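Local atomic coordinates of RNA pseudouridylate synthase domain-containing protein 4 (Homo sapiens, PDB entry 5UBA), a protein that catalyses the isomerisation of uridine to pseudouridine in mitochondrial RNAs, including a 16S ribosomal RNA modification needed for assembling a functional mitochondrial ribosome. Residues 74-79 against 90-95; 100-105 against 257-262. All coordinates share one frame; numbering follows the deposited sequence.

Contact 1. Residues 74-79 against 90-95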
loop_
_atom_site.group_PDB
_atom_site.type_symbol
_atom_site.label_atom_id
_atom_site.label_comp_id
_atom_site.label_asym_id
_atom_site.label_seq_id
_atom_site.Cartn_x
_atom_site.Cartn_y
_atom_site.Cartn_z
ATOM N N GLU A 74 22.672 -1.212 18.240
ATOM C CA GLU A 74 21.490 -0.551 18.771
ATOM C C GLU A 74 20.393 -0.704 17.735
ATOM O O GLU A 74 20.702 -1.065 16.603
ATOM C CB GLU A 74 21.776 0.927 19.062
ATOM C CG GLU A 74 22.708 1.117 20.256
ATOM C CD GLU A 74 22.063 0.673 21.559
ATOM O OE1 GLU A 74 22.595 -0.257 22.220
ATOM O OE2 GLU A 74 21.008 1.249 21.919
ATOM N N PRO A 75 19.129 -0.434 18.122
ATOM C CA PRO A 75 18.024 -0.778 17.202
ATOM C C PRO A 75 18.049 -0.035 15.870
ATOM O O PRO A 75 18.534 1.094 15.789
ATOM C CB PRO A 75 16.768 -0.425 18.009
ATOM C CG PRO A 75 17.206 -0.514 19.452
ATOM C CD PRO A 75 18.620 -0.042 19.449
ATOM N N LEU A 76 17.552 -0.695 14.826
ATOM C CA LEU A 76 17.253 0.005 13.575
ATOM C C LEU A 76 16.124 1.000 13.835
ATOM O O LEU A 76 15.383 0.897 14.808
ATOM C CB LEU A 76 16.873 -1.029 12.496
ATOM C CG LEU A 76 18.061 -1.765 11.891
ATOM C CD1 LEU A 76 17.682 -3.137 11.331
ATOM C CD2 LEU A 76 18.695 -0.949 10.770
ATOM N N HIS A 77 16.038 2.012 12.957
ATOM C CA HIS A 77 15.053 3.069 13.016
ATOM C C HIS A 77 14.122 3.059 11.816
ATOM O O HIS A 77 14.557 2.898 10.675
ATOM C CB HIS A 77 15.778 4.414 13.027
ATOM C CG HIS A 77 16.680 4.569 14.200
ATOM N ND1 HIS A 77 16.260 5.130 15.382
ATOM C CD2 HIS A 77 17.967 4.206 14.382
ATOM C CE1 HIS A 77 17.255 5.100 16.253
ATOM N NE2 HIS A 77 18.300 4.542 15.674
ATOM N N LEU A 78 12.855 3.294 12.111
ATOM C CA LEU A 78 11.821 3.513 11.090
ATOM C C LEU A 78 12.098 4.812 10.335
ATOM O O LEU A 78 12.518 5.824 10.934
ATOM C CB LEU A 78 10.442 3.645 11.733
ATOM C CG LEU A 78 9.879 2.436 12.484
ATOM C CD1 LEU A 78 8.594 2.796 13.211
ATOM C CD2 LEU A 78 9.685 1.256 11.537
ATOM N N CYS A 79 11.882 4.759 9.021
ATOM C CA CYS A 79 11.943 5.955 8.148
ATOM C C CYS A 79 10.621 6.389 7.531
ATOM O O CYS A 79 10.529 7.499 7.025
ATOM C CB CYS A 79 12.917 5.678 7.024
ATOM S SG CYS A 79 14.622 5.393 7.571
ATOM N N MET A 90 10.213 -1.379 2.337
ATOM C CA MET A 90 10.231 -0.609 3.582
ATOM C C MET A 90 11.683 -0.351 3.998
ATOM O O MET A 90 12.462 -1.287 4.208
ATOM C CB MET A 90 9.437 -1.313 4.685
ATOM C CG MET A 90 9.345 -0.509 5.965
ATOM S SD MET A 90 8.333 -1.390 7.158
ATOM C CE MET A 90 8.517 -0.293 8.558
ATOM N N VAL A 91 12.018 0.935 4.128
ATOM C CA VAL A 91 13.365 1.402 4.420
ATOM C C VAL A 91 13.542 1.629 5.933
ATOM O O VAL A 91 12.742 2.297 6.576
ATOM C CB VAL A 91 13.650 2.739 3.691
ATOM C CG1 VAL A 91 15.035 3.252 4.024
ATOM C CG2 VAL A 91 13.484 2.593 2.190
ATOM N N LEU A 92 14.599 1.025 6.457
ATOM C CA LEU A 92 15.039 1.213 7.833
ATOM C C LEU A 92 16.436 1.815 7.798
ATOM O O LEU A 92 17.171 1.632 6.844
ATOM C CB LEU A 92 15.118 -0.146 8.544
ATOM C CG LEU A 92 13.867 -1.011 8.505
ATOM C CD1 LEU A 92 14.110 -2.382 9.147
ATOM C CD2 LEU A 92 12.728 -0.317 9.193
ATOM N N ALA A 93 16.799 2.548 8.859
ATOM C CA ALA A 93 18.124 3.153 8.964
ATOM C C ALA A 93 18.839 2.776 10.253
ATOM O O ALA A 93 18.215 2.721 11.308
ATOM C CB ALA A 93 18.021 4.657 8.908
ATOM N N TRP A 94 20.136 2.614 10.143
ATOM C CA TRP A 94 20.981 2.338 11.315
ATOM C C TRP A 94 21.074 3.515 12.297
ATOM O O TRP A 94 21.022 3.317 13.512
ATOM C CB TRP A 94 22.386 1.984 10.827
ATOM C CG TRP A 94 22.462 0.658 10.198
ATOM C CD1 TRP A 94 22.724 0.363 8.897
ATOM C CD2 TRP A 94 22.284 -0.593 10.869
ATOM N NE1 TRP A 94 22.703 -1.005 8.710
ATOM C CE2 TRP A 94 22.426 -1.610 9.903
ATOM C CE3 TRP A 94 21.994 -0.946 12.192
ATOM C CZ2 TRP A 94 22.310 -2.982 10.227
ATOM C CZ3 TRP A 94 21.891 -2.305 12.513
ATOM C CH2 TRP A 94 22.039 -3.289 11.530
ATOM N N ASP A 95 21.172 4.735 11.745
ATOM C CA ASP A 95 21.452 5.966 12.500
ATOM C C ASP A 95 20.164 6.793 12.637
ATOM O O ASP A 95 19.433 6.958 11.667
ATOM C CB ASP A 95 22.539 6.747 11.742
ATOM C CG ASP A 95 22.988 8.009 12.458
ATOM O OD1 ASP A 95 23.826 7.921 13.373
ATOM O OD2 ASP A 95 22.518 9.092 12.071
HETATM O O HOH W 1 21.649 1.202 14.993
HETATM O O HOH W 2 10.464 2.475 7.980
#
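H77 and A93 form an antiparallel hydrogen-bonded pair, H77 N to A93 O at 2.8 Å and A93 N to H77 O at 2.9 Å, and thereby add the short strand 77-78 to the edge of a four-stranded antiparallel sheet in the pseudouridine synthase domain. L78 and L92 make the next, non-hydrogen-bonded pair, and their side chains lie alongside each other on one face of the sheet. Here L78 CD2 also meets the terminal methyl of M90 (CE, 3.6 Å), whose fully extended chain carries it across. The neighbouring helix 57-69 packs on L76 and L78, a place suited to branched aliphatic residues. L76 sets CD2 over one face of the W94 indole, 3.6 Å from the centroid of the six-membered ring, a CH-pi contact that uses the broad aromatic surface. On the face of H77 and A93, the small alanine leaves room for the thiol of C79, with SG 3.7 Å from A93 CB. The H77 ring turns its edge to two carbonyls, A93 O and W94 O. Beyond the paired residues water takes over the bridging: one molecule accepts from C79 N at 2.9 Å and donates to V91 O at 2.7 Å.

Contact 2. Residues 100-105 against 257-262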
loop_
_atom_site.group_PDB
_atom_site.type_symbol
_atom_site.label_atom_id
_atom_site.label_comp_id
_atom_site.label_asym_id
_atom_site.label_seq_id
_atom_site.Cartn_x
_atom_site.Cartn_y
_atom_site.Cartn_z
ATOM N N HIS A 100 15.883 10.447 10.387
ATOM C CA HIS A 100 15.249 11.761 10.283
ATOM C C HIS A 100 15.415 12.356 8.889
ATOM O O HIS A 100 14.467 12.953 8.369
ATOM C CB HIS A 100 15.808 12.737 11.329
ATOM C CG HIS A 100 15.353 12.439 12.716
ATOM N ND1 HIS A 100 15.955 12.992 13.828
ATOM C CD2 HIS A 100 14.366 11.637 13.180
ATOM C CE1 HIS A 100 15.348 12.547 14.913
ATOM N NE2 HIS A 100 14.382 11.723 14.549
ATOM N N GLN A 101 16.589 12.172 8.302
ATOM C CA GLN A 101 16.853 12.665 6.937
ATOM C C GLN A 101 15.894 12.026 5.922
ATOM O O GLN A 101 15.260 12.709 5.093
ATOM C CB GLN A 101 18.296 12.401 6.563
ATOM C CG GLN A 101 18.743 13.074 5.288
ATOM C CD GLN A 101 20.191 12.777 4.957
ATOM O OE1 GLN A 101 21.026 12.616 5.854
ATOM N NE2 GLN A 101 20.499 12.706 3.676
ATOM N N VAL A 102 15.725 10.718 6.033
ATOM C CA VAL A 102 14.818 10.005 5.135
ATOM C C VAL A 102 13.359 10.394 5.370
ATOM O O VAL A 102 12.616 10.568 4.399
ATOM C CB VAL A 102 15.018 8.475 5.222
ATOM C CG1 VAL A 102 14.052 7.756 4.278
ATOM C CG2 VAL A 102 16.441 8.138 4.817
ATOM N N GLN A 103 12.947 10.518 6.629
ATOM C CA GLN A 103 11.614 10.994 6.988
ATOM C C GLN A 103 11.360 12.359 6.327
ATOM O O GLN A 103 10.275 12.580 5.790
ATOM C CB GLN A 103 11.460 11.095 8.511
ATOM C CG GLN A 103 11.387 9.757 9.241
ATOM C CD GLN A 103 11.739 9.867 10.717
ATOM O OE1 GLN A 103 11.551 10.920 11.325
ATOM N NE2 GLN A 103 12.244 8.778 11.301
ATOM N N GLU A 104 12.379 13.221 6.347
ATOM C CA GLU A 104 12.252 14.562 5.741
ATOM C C GLU A 104 12.120 14.480 4.217
ATOM O O GLU A 104 11.365 15.260 3.635
ATOM C CB GLU A 104 13.425 15.441 6.178
ATOM C CG GLU A 104 13.432 16.889 5.696
ATOM C CD GLU A 104 12.314 17.744 6.241
ATOM O OE1 GLU A 104 11.481 17.309 7.079
ATOM O OE2 GLU A 104 12.265 18.924 5.795
ATOM N N LEU A 105 12.820 13.546 3.574
ATOM C CA LEU A 105 12.622 13.303 2.146
ATOM C C LEU A 105 11.177 12.933 1.838
ATOM O O LEU A 105 10.607 13.416 0.832
ATOM C CB LEU A 105 13.578 12.237 1.617
ATOM C CG LEU A 105 15.081 12.536 1.638
ATOM C CD1 LEU A 105 15.914 11.353 1.203
ATOM C CD2 LEU A 105 15.388 13.762 0.781
ATOM N N LEU A 257 10.451 2.316 -4.621
ATOM C CA LEU A 257 10.782 3.605 -4.021
ATOM C C LEU A 257 12.008 4.141 -4.697
ATOM O O LEU A 257 12.983 3.404 -4.837
ATOM C CB LEU A 257 11.144 3.452 -2.542
ATOM C CG LEU A 257 10.086 3.295 -1.488
ATOM C CD1 LEU A 257 10.744 3.277 -0.115
ATOM C CD2 LEU A 257 9.041 4.417 -1.554
ATOM N N ILE A 258 11.990 5.404 -5.107
ATOM C CA ILE A 258 13.202 6.026 -5.653
ATOM C C ILE A 258 13.563 7.151 -4.679
ATOM O O ILE A 258 12.794 8.104 -4.519
ATOM C CB ILE A 258 13.038 6.543 -7.092
ATOM C CG1 ILE A 258 12.476 5.437 -8.009
ATOM C CG2 ILE A 258 14.389 7.061 -7.607
ATOM C CD1 ILE A 258 12.151 5.924 -9.410
ATOM N N LEU A 259 14.703 6.991 -4.005
ATOM C CA LEU A 259 15.179 7.934 -2.992
ATOM C C LEU A 259 16.281 8.773 -3.635
ATOM O O LEU A 259 17.164 8.222 -4.284
ATOM C CB LEU A 259 15.806 7.205 -1.800
ATOM C CG LEU A 259 14.955 6.431 -0.814
ATOM C CD1 LEU A 259 15.857 5.630 0.127
ATOM C CD2 LEU A 259 14.126 7.398 -0.002
ATOM N N PRO A 260 16.254 10.099 -3.434
ATOM C CA PRO A 260 17.400 10.896 -3.874
ATOM C C PRO A 260 18.659 10.534 -3.088
ATOM O O PRO A 260 18.586 9.843 -2.056
ATOM C CB PRO A 260 16.955 12.347 -3.617
ATOM C CG PRO A 260 15.844 12.267 -2.657
ATOM C CD PRO A 260 15.230 10.895 -2.751
ATOM N N ALA A 261 19.811 10.968 -3.592
ATOM C CA ALA A 261 21.101 10.668 -2.954
ATOM C C ALA A 261 21.140 11.165 -1.505
ATOM O O ALA A 261 20.657 12.257 -1.203
ATOM C CB ALA A 261 22.243 11.281 -3.754
ATOM N N LEU A 262 21.690 10.339 -0.618
ATOM C CA LEU A 262 21.722 10.636 0.816
ATOM C C LEU A 262 23.039 11.280 1.239
ATOM O O LEU A 262 23.050 12.153 2.111
ATOM C CB LEU A 262 21.451 9.358 1.626
ATOM C CG LEU A 262 20.009 8.829 1.545
ATOM C CD1 LEU A 262 19.913 7.428 2.132
ATOM C CD2 LEU A 262 19.033 9.769 2.246
#
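L105 points its methyls at the ring of P260 where helix 96-107 packs against the end of strand 252-259 and the loop that leaves it. From its CB, L105 leads through CG to two methyls with separate tasks: CD2 touches P260 CG at 3.8 Å, while CD1 touches both the proline ring and L262, 3.7 Å from L262 CD2. With CG anti to the carbonyl carbon (chi1 -64°), the fork opens toward both residues. Proline suits the strand's exit, offering a compact apolar ring to the leucine. One turn back along the helix, V102 adds CG2 to the same L262 methyl at 4.0 Å and sets CG1 at 4.3 Å from L259 CD2, so its two branches join the strand end to the loop. Q101, partly exposed, extends its chain so that the amide reaches the L262 backbone, where NE2 donates to L262 O at 3.0 Å, with an N-H...O angle of 158°. The acceptor lies in the amide plane, and the donor approaches a lone pair of the carbonyl. With a leucine in place of Q101, L262 O would probably lose this donor and the loop be less firmly tied to the helix. The whole is an amphipathic helix laid with its apolar side against a beta-strand terminus, within the mixed alpha/beta fold of an RluA-family pseudouridine synthase.

How the contacts relate
From the N terminus, residues 74-79 come first, and contact 1 closes a short loop when strand 89-93 returns beside them; the segment between includes D83, probably the active-site aspartate as in related enzymes. The chain then runs from that strand into helix 96-107, which opens contact 2, a far longer closure completed some 150 residues later at 257-262. The two closures follow in series, neither nesting nor crossing, with centres about 12 Å apart. They nevertheless touch: Q103 of the helix probably hydrogen-bonds L78 O through NE2, V102 packs on C79, and V91 packs on L257. Helix 96-107 thus links the edge of the four-stranded sheet to strand 252-259 of the mixed sheet.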